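Local structure of mannose-specific lectin 1 chain 2 (Remusatia vivipara, 3R0E) at residues S81-Q85 against G86-L90. The protein probably binds mannose and agglutinates rabbit erythrocytes, this chain being the second bulb-type lectin domain of the protein. Numbering follows the deposited sequence.
Sequences SSSKQ and GEYVL
The phenol of Y88 reaches back under the bend at K84–G86 and gives its hydroxyl proton to a backbone carbonyl: Y88 OH lies 2.5 Å from K84 O, a very short hydrogen bond. K84 O sits at the ring edge, in the ring plane, 3.2 Å from Y88 CE1. With CG anti to the carbonyl carbon (chi1 -71°), the ring is swung back along the loop. Tyrosine suits this buried place because its rigid ring carries a hydroxyl out to the main chain at K84. The small S83 comes close: its CB lies 3.4 Å from Y88 OH, oblique to the ring, and S83 OG is 3.2 Å from Y88 OH, at best a weak hydrogen bond.

The outer side is looser. K84 sends its extended chain away from the contact and Q85 also projects outward, as suits long polar residues at an exposed bend. G86 follows with phi 162° and psi -158°, angles that suit glycine, which has no CB to place against the carbonyl of Q85.

The loop thus turns from strand 75-78 into strand 89-92, the middle strand of a three-stranded sheet in this beta-prism II domain. S83 and G86 hydrogen-bond through their backbones to K63 and H62, while Y88 N bonds to S11 OG and the Y88 side chain packs on P103 of strand 98-107.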
loop_
_atom_site.group_PDB
_atom_site.type_symbol
_atom_site.label_atom_id
_atom_site.label_comp_id
_atom_site.label_asym_id
_atom_site.label_seq_id
_atom_site.Cartn_x
_atom_site.Cartn_y
_atom_site.Cartn_z
ATOM N N SER B 81 7.373 -14.977 2.218
ATOM C CA SER B 81 6.429 -14.675 1.156
ATOM C C SER B 81 7.124 -14.278 -0.151
ATOM O O SER B 81 6.561 -13.545 -0.958
ATOM C CB SER B 81 5.450 -13.587 1.625
ATOM O OG SER B 81 6.099 -12.333 1.857
ATOM N N SER B 82 8.332 -14.786 -0.373
ATOM C CA SER B 82 9.089 -14.491 -1.595
ATOM C C SER B 82 8.247 -14.693 -2.851
ATOM O O SER B 82 7.521 -15.680 -2.972
ATOM C CB SER B 82 10.357 -15.346 -1.667
ATOM O OG SER B 82 11.341 -14.741 -2.499
ATOM N N SER B 83 8.343 -13.739 -3.772
ATOM C CA SER B 83 7.574 -13.750 -5.018
ATOM C C SER B 83 8.431 -13.171 -6.158
ATOM O O SER B 83 9.653 -13.086 -6.050
ATOM C CB SER B 83 6.267 -12.969 -4.828
ATOM O OG SER B 83 5.548 -12.815 -6.041
ATOM N N LYS B 84 7.790 -12.776 -7.247
ATOM C CA LYS B 84 8.500 -12.284 -8.422
ATOM C C LYS B 84 9.233 -10.954 -8.139
ATOM O O LYS B 84 8.721 -10.085 -7.428
ATOM C CB LYS B 84 7.513 -12.153 -9.590
ATOM C CG LYS B 84 8.136 -11.776 -10.922
ATOM C CD LYS B 84 7.137 -11.011 -11.813
ATOM C CE LYS B 84 7.878 -10.160 -12.861
ATOM N NZ LYS B 84 6.931 -9.512 -13.820
ATOM N N GLN B 85 10.432 -10.815 -8.697
ATOM C CA GLN B 85 11.244 -9.621 -8.536
ATOM C C GLN B 85 10.474 -8.343 -8.905
ATOM O O GLN B 85 9.782 -8.295 -9.932
ATOM C CB GLN B 85 12.488 -9.741 -9.408
ATOM C CG GLN B 85 13.336 -8.479 -9.486
ATOM C CD GLN B 85 14.532 -8.505 -8.556
ATOM O OE1 GLN B 85 14.999 -9.570 -8.149
ATOM N NE2 GLN B 85 15.049 -7.325 -8.230
ATOM N N GLY B 86 10.594 -7.316 -8.062
ATOM C CA GLY B 86 10.075 -5.992 -8.388
ATOM C C GLY B 86 9.893 -5.063 -7.202
ATOM O O GLY B 86 10.508 -5.241 -6.144
ATOM N N GLU B 87 9.035 -4.067 -7.392
ATOM C CA GLU B 87 8.744 -3.093 -6.355
ATOM C C GLU B 87 7.574 -3.563 -5.453
ATOM O O GLU B 87 6.498 -3.873 -5.957
ATOM C CB GLU B 87 8.460 -1.740 -7.007
ATOM C CG GLU B 87 8.284 -0.577 -6.023
ATOM C CD GLU B 87 7.955 0.755 -6.719
ATOM O OE1 GLU B 87 7.849 1.772 -6.003
ATOM O OE2 GLU B 87 7.807 0.784 -7.972
ATOM N N TYR B 88 7.795 -3.623 -4.137
ATOM C CA TYR B 88 6.748 -4.021 -3.192
ATOM C C TYR B 88 6.459 -2.949 -2.146
ATOM O O TYR B 88 7.313 -2.112 -1.847
ATOM C CB TYR B 88 7.106 -5.340 -2.498
ATOM C CG TYR B 88 7.013 -6.541 -3.413
ATOM C CD1 TYR B 88 8.002 -6.795 -4.374
ATOM C CD2 TYR B 88 5.939 -7.425 -3.323
ATOM C CE1 TYR B 88 7.923 -7.872 -5.213
ATOM C CE2 TYR B 88 5.858 -8.530 -4.161
ATOM C CZ TYR B 88 6.852 -8.745 -5.108
ATOM O OH TYR B 88 6.773 -9.840 -5.942
ATOM N N VAL B 89 5.252 -2.978 -1.593
ATOM C CA VAL B 89 4.870 -2.068 -0.521
ATOM C C VAL B 89 4.161 -2.842 0.588
ATOM O O VAL B 89 3.342 -3.722 0.308
ATOM C CB VAL B 89 3.986 -0.891 -1.042
ATOM C CG1 VAL B 89 2.664 -1.381 -1.616
ATOM C CG2 VAL B 89 3.757 0.167 0.049
ATOM N N LEU B 90 4.508 -2.532 1.835
ATOM C CA LEU B 90 3.745 -2.974 2.998
ATOM C C LEU B 90 2.840 -1.814 3.403
ATOM O O LEU B 90 3.319 -0.705 3.664
ATOM C CB LEU B 90 4.676 -3.373 4.158
ATOM C CG LEU B 90 4.079 -3.629 5.557
ATOM C CD1 LEU B 90 3.190 -4.876 5.610
ATOM C CD2 LEU B 90 5.192 -3.731 6.616
#